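Local coordinates for mitochondrial RNA-binding protein 2 (Trypanosoma brucei, PDB 2GIA) that forms a guide-RNA-binding complex with its partner MRP1 and probably helps match guide RNA to messenger RNA in mitochondrial RNA editing, at residues V100-F105 with R178-A183; L106-G111 with Y135-K140; E114-H119 with A125-N130. All blocks are in the same frame, centred on the assembly; numbering follows the deposited sequence.

In the fold
All three contacts gather round helix 101-109, which packs against helix 170-187 on one side and against the sheet of strands 116-119, 123-129 and 137-145 on another; the long helix also touches Phe137 through Ser173. Interactions 1 and 2 use successive parts of helix 101-109: its beginning meets the long helix, its end meets a strand of the sheet. Both are small, buried and apolar, without a hydrogen bond between their segments. Interaction 3, the largest of the three and only partly buried, is a hairpin pairing held by backbone hydrogen bonds, with apolar side chains on the buried face and polar ones on the other. Phe127 of interaction 3 connects all three, packing against Phe105 and Phe137.

Interaction 1. Residues V100-F105 with R178-A183; sequences VYTARF and RFLTQA
Leu180 reaches out from helix 170-187 and enters between Thr102 and Phe105, two residues almost one turn apart on helix 101-109. Its two methyl groups divide the work. CD1 of Leu180 touches CB of Phe105 at 3.6 Å, while CD2 of Leu180 lies 4.1 Å from CG2 of Thr102. Thr102 and Leu180 overlap flank to flank, running in opposite senses, which brings the methyl CG2 of Thr102 beside the root of the leucine, 4.0 Å from Leu180 CB and 3.7 Å from the backbone oxygen Leu180 O. Thr102 can offer carbon here because CG2 is anti to its backbone N; the hydroxyl OG1 is turned back to hydrogen-bond with Ala99 O, so the polar end of this buried residue is satisfied within its own chain. CB of Phe105 faces Leu180, whereas its ring swings off, with CG anti to the carbonyl carbon (chi1 -90°), and Leu180 CD1 approaches the ring obliquely. The contact is thus methyl against methylene and methyl, the threonine methyl resting also on the leucine carbonyl oxygen, with no hydrogen bond across it. Farther along helix 101-109, Leu106 and Leu109 also pack on Leu180. The Phe105 ring continues into the sheet, against Val116 and Val118 of strand 116-119 and Phe127, whereas helix 170-187 places Phe179 on strand 60-67.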
ATOM      1  N   VAL D 100      -0.336  10.775  17.830  1.00 35.51           N
ATOM      2  CA  VAL D 100       0.666  11.718  17.353  1.00 37.60           C
ATOM      3  C   VAL D 100       2.057  11.100  17.200  1.00 37.43           C
ATOM      4  O   VAL D 100       2.862  11.593  16.401  1.00 39.28           O
ATOM      5  CB  VAL D 100       0.755  12.962  18.281  1.00 45.84           C
ATOM      6  CG1 VAL D 100       1.215  12.539  19.677  1.00 42.82           C
ATOM      7  CG2 VAL D 100       1.713  13.988  17.693  1.00 46.36           C
ATOM      8  N   TYR D 101       2.366  10.041  17.950  1.00 25.46           N
ATOM      9  CA  TYR D 101       3.683   9.422  17.817  1.00 25.65           C
ATOM     10  C   TYR D 101       3.850   8.552  16.556  1.00 22.98           C
ATOM     11  O   TYR D 101       4.959   8.196  16.203  1.00 26.07           O
ATOM     12  CB  TYR D 101       3.977   8.523  19.015  1.00 32.25           C
ATOM     13  CG  TYR D 101       4.442   9.263  20.237  1.00 41.59           C
ATOM     14  CD1 TYR D 101       5.673   9.930  20.238  1.00 47.01           C
ATOM     15  CD2 TYR D 101       3.636   9.352  21.373  1.00 44.46           C
ATOM     16  CE1 TYR D 101       6.095  10.684  21.335  1.00 40.33           C
ATOM     17  CE2 TYR D 101       4.053  10.108  22.497  1.00 49.85           C
ATOM     18  CZ  TYR D 101       5.284  10.771  22.458  1.00 53.54           C
ATOM     19  OH  TYR D 101       5.710  11.537  23.527  1.00 60.71           O
ATOM     20  N   THR D 102       2.771   8.198  15.876  1.00 24.90           N
ATOM     21  CA  THR D 102       2.946   7.298  14.730  1.00 23.63           C
ATOM     22  C   THR D 102       3.890   7.836  13.681  1.00 20.60           C
ATOM     23  O   THR D 102       4.866   7.155  13.272  1.00 19.45           O
ATOM     24  CB  THR D 102       1.595   6.968  14.111  1.00 25.66           C
ATOM     25  OG1 THR D 102       0.754   6.469  15.155  1.00 24.11           O
ATOM     26  CG2 THR D 102       1.742   5.866  12.991  1.00 18.97           C
ATOM     27  N   ALA D 103       3.626   9.058  13.240  1.00 20.90           N
ATOM     28  CA  ALA D 103       4.467   9.672  12.237  1.00 22.72           C
ATOM     29  C   ALA D 103       5.900   9.876  12.734  1.00 28.73           C
ATOM     30  O   ALA D 103       6.823   9.858  11.920  1.00 21.98           O
ATOM     31  CB  ALA D 103       3.842  11.022  11.781  1.00 24.62           C
ATOM     32  N   ARG D 104       6.113  10.068  14.050  1.00 27.40           N
ATOM     33  CA  ARG D 104       7.495  10.261  14.564  1.00 23.15           C
ATOM     34  C   ARG D 104       8.298   8.974  14.537  1.00 19.90           C
ATOM     35  O   ARG D 104       9.495   9.008  14.282  1.00 24.98           O
ATOM     36  CB  ARG D 104       7.500  10.808  16.006  1.00 25.99           C
ATOM     37  CG  ARG D 104       6.953  12.268  16.045  1.00 28.43           C
ATOM     38  CD  ARG D 104       6.966  12.823  17.476  1.00 36.61           C
ATOM     39  NE  ARG D 104       6.444  14.182  17.528  1.00 35.81           N
ATOM     40  CZ  ARG D 104       7.187  15.291  17.456  1.00 51.36           C
ATOM     41  NH1 ARG D 104       8.519  15.238  17.327  1.00 41.08           N
ATOM     42  NH2 ARG D 104       6.588  16.474  17.534  1.00 53.30           N
ATOM     43  N   PHE D 105       7.643   7.849  14.830  1.00 22.02           N
ATOM     44  CA  PHE D 105       8.302   6.548  14.729  1.00 18.82           C
ATOM     45  C   PHE D 105       8.550   6.266  13.247  1.00 18.82           C
ATOM     46  O   PHE D 105       9.623   5.795  12.881  1.00 20.05           O
ATOM     47  CB  PHE D 105       7.419   5.454  15.320  1.00 19.21           C
ATOM     48  CG  PHE D 105       7.660   5.231  16.813  1.00 23.34           C
ATOM     49  CD1 PHE D 105       8.451   4.173  17.245  1.00 25.52           C
ATOM     50  CD2 PHE D 105       7.119   6.098  17.750  1.00 25.16           C
ATOM     51  CE1 PHE D 105       8.700   3.983  18.636  1.00 28.79           C
ATOM     52  CE2 PHE D 105       7.356   5.922  19.139  1.00 28.44           C
ATOM     53  CZ  PHE D 105       8.144   4.870  19.565  1.00 27.60           C
ATOM     54  N   ARG D 178       5.412  -1.355   8.344  1.00 14.86           N
ATOM     55  CA  ARG D 178       4.128  -1.649   7.653  1.00 16.81           C
ATOM     56  C   ARG D 178       2.958  -1.562   8.633  1.00 15.74           C
ATOM     57  O   ARG D 178       1.866  -1.097   8.288  1.00 15.78           O
ATOM     58  CB  ARG D 178       4.162  -3.044   6.991  1.00 14.13           C
ATOM     59  CG  ARG D 178       5.275  -3.192   5.912  1.00 15.38           C
ATOM     60  CD  ARG D 178       5.367  -1.933   5.005  1.00 18.43           C
ATOM     61  NE  ARG D 178       4.130  -1.626   4.249  1.00 24.33           N
ATOM     62  CZ  ARG D 178       3.874  -0.448   3.659  1.00 25.28           C
ATOM     63  NH1 ARG D 178       4.757   0.558   3.742  1.00 24.06           N
ATOM     64  NH2 ARG D 178       2.775  -0.293   2.910  1.00 22.71           N
ATOM     65  N   PHE D 179       3.177  -2.049   9.851  1.00 15.69           N
ATOM     66  CA  PHE D 179       2.135  -2.002  10.865  1.00 18.35           C
ATOM     67  C   PHE D 179       1.721  -0.552  11.147  1.00 19.69           C
ATOM     68  O   PHE D 179       0.533  -0.237  11.141  1.00 15.34           O
ATOM     69  CB  PHE D 179       2.622  -2.653  12.172  1.00 14.07           C
ATOM     70  CG  PHE D 179       1.587  -2.593  13.285  1.00 16.91           C
ATOM     71  CD1 PHE D 179       1.611  -1.555  14.217  1.00 19.03           C
ATOM     72  CD2 PHE D 179       0.609  -3.568  13.396  1.00 21.13           C
ATOM     73  CE1 PHE D 179       0.674  -1.506  15.245  1.00 22.64           C
ATOM     74  CE2 PHE D 179      -0.344  -3.545  14.426  1.00 19.03           C
ATOM     75  CZ  PHE D 179      -0.309  -2.508  15.361  1.00 20.65           C
ATOM     76  N   LEU D 180       2.703   0.318  11.395  1.00 14.58           N
ATOM     77  CA  LEU D 180       2.427   1.726  11.653  1.00 16.46           C
ATOM     78  C   LEU D 180       1.806   2.370  10.420  1.00 18.97           C
ATOM     79  O   LEU D 180       0.945   3.251  10.534  1.00 19.43           O
ATOM     80  CB  LEU D 180       3.711   2.490  12.016  1.00 14.99           C
ATOM     81  CG  LEU D 180       4.253   2.059  13.396  1.00 19.14           C
ATOM     82  CD1 LEU D 180       5.490   2.818  13.708  1.00 20.78           C
ATOM     83  CD2 LEU D 180       3.189   2.280  14.494  1.00 20.17           C
ATOM     84  N   THR D 181       2.265   1.975   9.236  1.00 16.22           N
ATOM     85  CA  THR D 181       1.654   2.535   7.999  1.00 16.40           C
ATOM     86  C   THR D 181       0.162   2.183   7.961  1.00 18.29           C
ATOM     87  O   THR D 181      -0.690   3.058   7.670  1.00 18.41           O
ATOM     88  CB  THR D 181       2.378   1.995   6.766  1.00 14.80           C
ATOM     89  OG1 THR D 181       3.698   2.590   6.727  1.00 17.72           O
ATOM     90  CG2 THR D 181       1.611   2.372   5.446  1.00 14.00           C
ATOM     91  N   GLN D 182      -0.171   0.914   8.238  1.00 16.98           N
ATOM     92  CA  GLN D 182      -1.605   0.511   8.268  1.00 12.88           C
ATOM     93  C   GLN D 182      -2.328   1.265   9.404  1.00 19.81           C
ATOM     94  O   GLN D 182      -3.415   1.769   9.199  1.00 16.97           O
ATOM     95  CB  GLN D 182      -1.760  -0.988   8.541  1.00 18.20           C
ATOM     96  CG  GLN D 182      -1.315  -1.839   7.340  1.00 23.79           C
ATOM     97  CD  GLN D 182      -2.373  -1.829   6.256  1.00 33.17           C
ATOM     98  OE1 GLN D 182      -3.415  -2.472   6.377  1.00 35.41           O
ATOM     99  NE2 GLN D 182      -2.120  -1.099   5.215  1.00 31.24           N
ATOM    100  N   ALA D 183      -1.732   1.346  10.606  1.00 19.71           N
ATOM    101  CA  ALA D 183      -2.442   2.049  11.691  1.00 20.49           C
ATOM    102  C   ALA D 183      -2.743   3.514  11.315  1.00 19.93           C
ATOM    103  O   ALA D 183      -3.865   4.017  11.568  1.00 21.08           O
ATOM    104  CB  ALA D 183      -1.632   1.990  13.006  1.00 21.26           C
TER

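Interaction 2. Residues L106-G111 with Y135-K140; sequences LAVLEG and YTFTLK
The C-terminal end of helix 101-109, closed by a Schellman motif, packs through Val108 and Leu109 on Phe137, near the start of strand 137-145, a helix-on-sheet contact centred on one aromatic ring. Phe137 projects from the strand toward this last turn, which Gly111 leaves with positive phi, its N bonding back to Val108 O. Leu109 lays its methyl CD2 over one face of the ring, 4.0 Å from the centroid and 15° off the ring normal, a CH-pi contact displaced a little toward the rim. The leucine is placed for this by its first torsion, which sets CG anti to the carbonyl carbon (chi1 -66°). Its backbone takes part as well, with Leu109 CA 3.7 Å from Phe137 CZ. Val108 meets another part of the ring: its methyl CG1 sits against the CD1-CE1 side, with Val108 CG1 3.7 Å from Phe137 CE1. The ring is therefore held by aliphatic groups of two consecutive helix residues, all three side chains being buried. Phe127 of the adjacent strand packs on Val108 and Leu109, and Ser173 of helix 170-187 touches Phe137. Val108 O, which accepts the bond from Gly111 N, also approaches the ring obliquely, 3.4 Å from Phe137 CE1.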
ATOM      1  N   LEU D 106       7.559   6.551  12.390  1.00 21.49           N
ATOM      2  CA  LEU D 106       7.736   6.304  10.956  1.00 16.71           C
ATOM      3  C   LEU D 106       8.921   7.107  10.451  1.00 22.03           C
ATOM      4  O   LEU D 106       9.715   6.628   9.615  1.00 20.20           O
ATOM      5  CB  LEU D 106       6.436   6.666  10.156  1.00 16.29           C
ATOM      6  CG  LEU D 106       5.363   5.560  10.319  1.00 16.75           C
ATOM      7  CD1 LEU D 106       4.008   6.084   9.788  1.00 17.59           C
ATOM      8  CD2 LEU D 106       5.771   4.273   9.554  1.00 19.50           C
ATOM      9  N   ALA D 107       9.058   8.344  10.945  1.00 21.89           N
ATOM     10  CA  ALA D 107      10.161   9.169  10.468  1.00 20.85           C
ATOM     11  C   ALA D 107      11.519   8.513  10.757  1.00 20.52           C
ATOM     12  O   ALA D 107      12.449   8.650   9.961  1.00 25.21           O
ATOM     13  CB  ALA D 107      10.091  10.588  11.074  1.00 23.77           C
ATOM     14  N   VAL D 108      11.625   7.790  11.874  1.00 18.47           N
ATOM     15  CA  VAL D 108      12.878   7.117  12.203  1.00 22.37           C
ATOM     16  C   VAL D 108      13.054   5.888  11.293  1.00 21.57           C
ATOM     17  O   VAL D 108      14.113   5.708  10.688  1.00 22.22           O
ATOM     18  CB  VAL D 108      12.926   6.702  13.710  1.00 23.78           C
ATOM     19  CG1 VAL D 108      14.171   5.805  13.995  1.00 19.75           C
ATOM     20  CG2 VAL D 108      12.964   7.983  14.604  1.00 22.77           C
ATOM     21  N   LEU D 109      12.006   5.076  11.158  1.00 21.52           N
ATOM     22  CA  LEU D 109      12.060   3.881  10.310  1.00 20.43           C
ATOM     23  C   LEU D 109      12.373   4.234   8.853  1.00 22.07           C
ATOM     24  O   LEU D 109      13.044   3.486   8.161  1.00 23.63           O
ATOM     25  CB  LEU D 109      10.697   3.135  10.372  1.00 19.08           C
ATOM     26  CG  LEU D 109      10.392   2.551  11.766  1.00 22.34           C
ATOM     27  CD1 LEU D 109       8.907   2.208  11.986  1.00 20.03           C
ATOM     28  CD2 LEU D 109      11.218   1.294  11.908  1.00 21.05           C
ATOM     29  N   GLU D 110      11.912   5.388   8.405  1.00 23.53           N
ATOM     30  CA  GLU D 110      12.104   5.761   7.005  1.00 27.73           C
ATOM     31  C   GLU D 110      13.369   6.565   6.768  1.00 29.57           C
ATOM     32  O   GLU D 110      13.603   7.017   5.659  1.00 28.25           O
ATOM     33  CB  GLU D 110      10.839   6.503   6.464  1.00 21.13           C
ATOM     34  CG  GLU D 110       9.601   5.589   6.442  1.00 18.99           C
ATOM     35  CD  GLU D 110       8.326   6.350   6.164  1.00 24.01           C
ATOM     36  OE1 GLU D 110       8.430   7.474   5.639  1.00 30.78           O
ATOM     37  OE2 GLU D 110       7.223   5.835   6.455  1.00 20.48           O
ATOM     38  N   GLY D 111      14.151   6.757   7.832  1.00 29.34           N
ATOM     39  CA  GLY D 111      15.439   7.437   7.732  1.00 28.24           C
ATOM     40  C   GLY D 111      15.471   8.944   7.730  1.00 37.00           C
ATOM     41  O   GLY D 111      16.510   9.537   7.496  1.00 41.63           O
ATOM     42  N   TYR D 135      19.134  -0.634   8.469  1.00 29.30           N
ATOM     43  CA  TYR D 135      17.746  -1.018   8.578  1.00 30.59           C
ATOM     44  C   TYR D 135      17.374  -1.758   9.862  1.00 29.48           C
ATOM     45  O   TYR D 135      16.420  -2.534   9.850  1.00 25.61           O
ATOM     46  CB  TYR D 135      17.375  -1.870   7.353  1.00 29.89           C
ATOM     47  CG  TYR D 135      17.649  -1.152   6.031  1.00 35.11           C
ATOM     48  CD1 TYR D 135      17.008   0.046   5.730  1.00 42.17           C
ATOM     49  CD2 TYR D 135      18.595  -1.639   5.122  1.00 42.37           C
ATOM     50  CE1 TYR D 135      17.295   0.747   4.574  1.00 49.41           C
ATOM     51  CE2 TYR D 135      18.897  -0.932   3.943  1.00 43.99           C
ATOM     52  CZ  TYR D 135      18.240   0.256   3.682  1.00 46.68           C
ATOM     53  OH  TYR D 135      18.503   0.969   2.534  1.00 56.71           O
ATOM     54  N   THR D 136      18.120  -1.546  10.952  1.00 24.84           N
ATOM     55  CA  THR D 136      17.794  -2.186  12.245  1.00 25.82           C
ATOM     56  C   THR D 136      17.637  -1.041  13.239  1.00 23.53           C
ATOM     57  O   THR D 136      18.236   0.028  13.085  1.00 26.05           O
ATOM     58  CB  THR D 136      18.877  -3.192  12.765  1.00 28.42           C
ATOM     59  OG1 THR D 136      20.094  -2.494  13.055  1.00 31.24           O
ATOM     60  CG2 THR D 136      19.128  -4.296  11.718  1.00 28.04           C
ATOM     61  N   PHE D 137      16.818  -1.276  14.255  1.00 25.42           N
ATOM     62  CA  PHE D 137      16.491  -0.232  15.196  1.00 22.95           C
ATOM     63  C   PHE D 137      16.437  -0.761  16.608  1.00 27.36           C
ATOM     64  O   PHE D 137      16.370  -1.972  16.817  1.00 23.70           O
ATOM     65  CB  PHE D 137      15.136   0.367  14.820  1.00 21.15           C
ATOM     66  CG  PHE D 137      15.127   0.997  13.459  1.00 21.96           C
ATOM     67  CD1 PHE D 137      15.364   2.361  13.307  1.00 23.59           C
ATOM     68  CD2 PHE D 137      14.975   0.214  12.318  1.00 24.32           C
ATOM     69  CE1 PHE D 137      15.455   2.936  12.026  1.00 24.24           C
ATOM     70  CE2 PHE D 137      15.063   0.781  11.038  1.00 24.30           C
ATOM     71  CZ  PHE D 137      15.304   2.138  10.893  1.00 27.40           C
ATOM     72  N   THR D 138      16.443   0.173  17.564  1.00 28.47           N
ATOM     73  CA  THR D 138      16.411  -0.184  18.973  1.00 32.47           C
ATOM     74  C   THR D 138      15.402   0.603  19.803  1.00 26.79           C
ATOM     75  O   THR D 138      15.395   1.818  19.753  1.00 31.67           O
ATOM     76  CB  THR D 138      17.806   0.049  19.635  1.00 26.31           C
ATOM     77  OG1 THR D 138      18.778  -0.773  18.979  1.00 31.37           O
ATOM     78  CG2 THR D 138      17.738  -0.329  21.131  1.00 25.81           C
ATOM     79  N   LEU D 139      14.553  -0.106  20.547  1.00 27.23           N
ATOM     80  CA  LEU D 139      13.592   0.518  21.455  1.00 24.29           C
ATOM     81  C   LEU D 139      14.224   0.340  22.876  1.00 28.87           C
ATOM     82  O   LEU D 139      14.497  -0.795  23.294  1.00 30.60           O
ATOM     83  CB  LEU D 139      12.231  -0.212  21.422  1.00 27.74           C
ATOM     84  CG  LEU D 139      11.164   0.287  22.429  1.00 31.02           C
ATOM     85  CD1 LEU D 139      10.882   1.733  22.185  1.00 28.87           C
ATOM     86  CD2 LEU D 139       9.858  -0.514  22.345  1.00 36.31           C
ATOM     87  N   LYS D 140      14.502   1.453  23.555  1.00 36.33           N
ATOM     88  CA  LYS D 140      15.097   1.469  24.920  1.00 38.64           C
ATOM     89  C   LYS D 140      14.110   2.236  25.780  1.00 36.66           C
ATOM     90  O   LYS D 140      13.726   3.360  25.437  1.00 38.22           O
ATOM     91  CB  LYS D 140      16.418   2.240  24.957  1.00 41.92           C
ATOM     92  CG  LYS D 140      17.450   1.841  23.930  1.00 53.18           C
ATOM     93  CD  LYS D 140      18.491   2.956  23.787  1.00 58.63           C
ATOM     94  CE  LYS D 140      19.492   2.721  22.655  1.00 55.69           C
ATOM     95  NZ  LYS D 140      20.401   3.906  22.560  1.00 62.20           N
TER

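Interaction 3. Residues E114-H119 with A125-N130; sequences EKVEVH and ATFTPN
Val116 and Phe127 exchange two backbone hydrogen bonds in the antiparallel hairpin of strands 116-119 and 123-129. The bond from Phe127 N to Val116 O is 3.0 Å long, and the return bond from Val116 N to Phe127 O is 3.2 Å. Val118 and Ala125 form the next hydrogen-bonded pair, with Val118 N 2.7 Å from Ala125 O and Ala125 N returning the bond to Val118 O. Between them, Glu117 and Thr126 are a non-hydrogen-bonded pair, and their backbones add CA-H...O contacts to Ala125 O and Val116 O.

The side chains alternate between faces. On the buried one, Val116 holds CG1 between its backbone N and carbonyl carbon (chi1 54°), which pushes this methyl to 3.3 Å from Phe127 CB, a tight contact; it meets the aromatic ring obliquely. On the other face, Glu117 and Thr126 run alongside each other in the same sense, with Glu117 CG 3.9 Å from Thr126 CG2. Lys115 and Thr128 are likewise aligned, Lys115 CB touching Thr128 CG2 at 3.8 Å. At the open end of the hairpin the Glu114 side chain crosses Pro129 at about a right angle, its carboxylate beside CG of the ring, while Glu114 O lies 3.1 Å from Pro129 CD.

Beyond this shell, helix 101-109 backs the buried face through Arg104 on Val116, Tyr101 on Val118, and Val108 and Leu109 on Phe127. Strand 137-145 continues the sheet through backbone bonds to Thr126 and Thr128. The backbone bonds thus fix the register of the hairpin, while its chemistry divides by face: Val116, Val118, Ala125 and Phe127 form the apolar side that packs toward helix 101-109, and Glu117 and Thr126 keep polar groups on the other.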
ATOM      1  N   GLU D 114      16.652  10.801  13.292  1.00 33.92           N
ATOM      2  CA  GLU D 114      17.595   9.887  13.933  1.00 33.77           C
ATOM      3  C   GLU D 114      17.078   9.406  15.274  1.00 29.67           C
ATOM      4  O   GLU D 114      17.665   8.512  15.887  1.00 31.45           O
ATOM      5  CB  GLU D 114      18.972  10.551  14.101  1.00 45.88           C
ATOM      6  CG  GLU D 114      19.848  10.559  12.823  1.00 50.00           C
ATOM      7  CD  GLU D 114      20.001   9.169  12.180  1.00 59.64           C
ATOM      8  OE1 GLU D 114      19.117   8.772  11.392  1.00 69.90           O
ATOM      9  OE2 GLU D 114      20.994   8.461  12.456  1.00 61.12           O
ATOM     10  N   LYS D 115      15.982   9.987  15.735  1.00 27.46           N
ATOM     11  CA  LYS D 115      15.433   9.576  17.017  1.00 30.55           C
ATOM     12  C   LYS D 115      14.040  10.081  17.336  1.00 26.01           C
ATOM     13  O   LYS D 115      13.623  11.136  16.870  1.00 30.45           O
ATOM     14  CB  LYS D 115      16.368  10.029  18.168  1.00 37.05           C
ATOM     15  CG  LYS D 115      15.705   9.943  19.554  1.00 34.50           C
ATOM     16  CD  LYS D 115      16.715  10.077  20.706  1.00 49.32           C
ATOM     17  CE  LYS D 115      17.228  11.500  20.889  1.00 50.89           C
ATOM     18  NZ  LYS D 115      18.007  11.984  19.725  1.00 58.22           N
ATOM     19  N   VAL D 116      13.317   9.306  18.142  1.00 27.27           N
ATOM     20  CA  VAL D 116      12.012   9.737  18.609  1.00 26.81           C
ATOM     21  C   VAL D 116      12.020   9.418  20.103  1.00 31.34           C
ATOM     22  O   VAL D 116      12.396   8.316  20.498  1.00 31.98           O
ATOM     23  CB  VAL D 116      10.804   9.003  17.930  1.00 30.75           C
ATOM     24  CG1 VAL D 116      10.935   7.469  18.036  1.00 25.68           C
ATOM     25  CG2 VAL D 116       9.512   9.439  18.607  1.00 29.77           C
ATOM     26  N   GLU D 117      11.626  10.393  20.917  1.00 34.36           N
ATOM     27  CA  GLU D 117      11.573  10.235  22.376  1.00 35.61           C
ATOM     28  C   GLU D 117      10.145  10.257  22.873  1.00 32.83           C
ATOM     29  O   GLU D 117       9.345  11.069  22.431  1.00 37.18           O
ATOM     30  CB  GLU D 117      12.322  11.371  23.066  1.00 39.23           C
ATOM     31  CG  GLU D 117      13.823  11.291  22.917  1.00 46.81           C
ATOM     32  CD  GLU D 117      14.520  12.345  23.755  1.00 56.88           C
ATOM     33  OE1 GLU D 117      14.071  12.566  24.898  1.00 59.83           O
ATOM     34  OE2 GLU D 117      15.511  12.941  23.283  1.00 54.83           O
ATOM     35  N   VAL D 118       9.822   9.352  23.786  1.00 36.08           N
ATOM     36  CA  VAL D 118       8.492   9.300  24.375  1.00 38.36           C
ATOM     37  C   VAL D 118       8.709   9.594  25.871  1.00 42.69           C
ATOM     38  O   VAL D 118       9.514   8.923  26.519  1.00 40.51           O
ATOM     39  CB  VAL D 118       7.878   7.886  24.249  1.00 41.58           C
ATOM     40  CG1 VAL D 118       6.441   7.903  24.729  1.00 39.65           C
ATOM     41  CG2 VAL D 118       7.998   7.379  22.799  1.00 41.91           C
ATOM     42  N   HIS D 119       8.004  10.593  26.400  1.00 50.11           N
ATOM     43  CA  HIS D 119       8.119  10.978  27.820  1.00 55.27           C
ATOM     44  C   HIS D 119       6.756  11.061  28.484  1.00 57.26           C
ATOM     45  O   HIS D 119       5.860  11.751  28.000  1.00 59.95           O
ATOM     46  CB  HIS D 119       8.797  12.347  27.985  1.00 51.80           C
ATOM     47  CG  HIS D 119      10.203  12.399  27.475  1.00 47.84           C
ATOM     48  ND1 HIS D 119      11.251  11.759  28.105  1.00 49.78           N
ATOM     49  CD2 HIS D 119      10.730  12.998  26.382  1.00 48.31           C
ATOM     50  CE1 HIS D 119      12.362  11.964  27.420  1.00 50.57           C
ATOM     51  NE2 HIS D 119      12.074  12.712  26.370  1.00 47.72           N
ATOM     52  N   ALA D 125      11.141   6.674  26.992  1.00 39.29           N
ATOM     53  CA  ALA D 125      11.755   5.801  25.976  1.00 38.26           C
ATOM     54  C   ALA D 125      12.248   6.510  24.730  1.00 32.35           C
ATOM     55  O   ALA D 125      11.795   7.623  24.417  1.00 31.85           O
ATOM     56  CB  ALA D 125      10.757   4.716  25.570  1.00 38.35           C
ATOM     57  N   THR D 126      13.189   5.858  24.034  1.00 30.32           N
ATOM     58  CA  THR D 126      13.731   6.351  22.761  1.00 34.38           C
ATOM     59  C   THR D 126      13.691   5.214  21.727  1.00 29.53           C
ATOM     60  O   THR D 126      13.756   4.018  22.090  1.00 33.31           O
ATOM     61  CB  THR D 126      15.237   6.835  22.845  1.00 30.97           C
ATOM     62  OG1 THR D 126      16.106   5.708  23.014  1.00 36.68           O
ATOM     63  CG2 THR D 126      15.411   7.843  23.985  1.00 40.28           C
ATOM     64  N   PHE D 127      13.593   5.587  20.447  1.00 27.65           N
ATOM     65  CA  PHE D 127      13.588   4.617  19.357  1.00 27.24           C
ATOM     66  C   PHE D 127      14.575   5.232  18.380  1.00 24.00           C
ATOM     67  O   PHE D 127      14.364   6.328  17.895  1.00 24.91           O
ATOM     68  CB  PHE D 127      12.177   4.500  18.713  1.00 30.10           C
ATOM     69  CG  PHE D 127      12.092   3.455  17.645  1.00 28.42           C
ATOM     70  CD1 PHE D 127      11.991   2.104  17.989  1.00 28.78           C
ATOM     71  CD2 PHE D 127      12.152   3.808  16.298  1.00 29.42           C
ATOM     72  CE1 PHE D 127      11.953   1.093  17.005  1.00 30.78           C
ATOM     73  CE2 PHE D 127      12.119   2.825  15.310  1.00 25.40           C
ATOM     74  CZ  PHE D 127      12.017   1.455  15.664  1.00 23.74           C
ATOM     75  N   THR D 128      15.626   4.490  18.068  1.00 25.74           N
ATOM     76  CA  THR D 128      16.675   4.990  17.221  1.00 27.92           C
ATOM     77  C   THR D 128      17.219   3.890  16.339  1.00 23.61           C
ATOM     78  O   THR D 128      16.993   2.698  16.601  1.00 30.74           O
ATOM     79  CB  THR D 128      17.831   5.471  18.133  1.00 31.44           C
ATOM     80  OG1 THR D 128      18.264   4.356  18.919  1.00 31.83           O
ATOM     81  CG2 THR D 128      17.339   6.533  19.121  1.00 29.18           C
ATOM     82  N   PRO D 129      17.952   4.265  15.280  1.00 28.37           N
ATOM     83  CA  PRO D 129      18.538   3.259  14.390  1.00 29.58           C
ATOM     84  C   PRO D 129      19.672   2.584  15.172  1.00 35.07           C
ATOM     85  O   PRO D 129      20.286   3.193  16.056  1.00 33.02           O
ATOM     86  CB  PRO D 129      19.121   4.064  13.229  1.00 28.15           C
ATOM     87  CG  PRO D 129      18.539   5.411  13.348  1.00 31.43           C
ATOM     88  CD  PRO D 129      18.081   5.627  14.743  1.00 27.88           C
ATOM     89  N   ASN D 130      19.943   1.330  14.863  1.00 34.60           N
ATOM     90  CA  ASN D 130      21.031   0.632  15.533  1.00 31.53           C
ATOM     91  C   ASN D 130      22.221   0.663  14.571  1.00 37.62           C
ATOM     92  O   ASN D 130      22.148   0.143  13.463  1.00 37.06           O
ATOM     93  CB  ASN D 130      20.652  -0.815  15.850  1.00 31.22           C
ATOM     94  CG  ASN D 130      21.778  -1.556  16.548  1.00 42.25           C
ATOM     95  OD1 ASN D 130      22.941  -1.150  16.452  1.00 36.82           O
ATOM     96  ND2 ASN D 130      21.446  -2.643  17.248  1.00 34.12           N
TER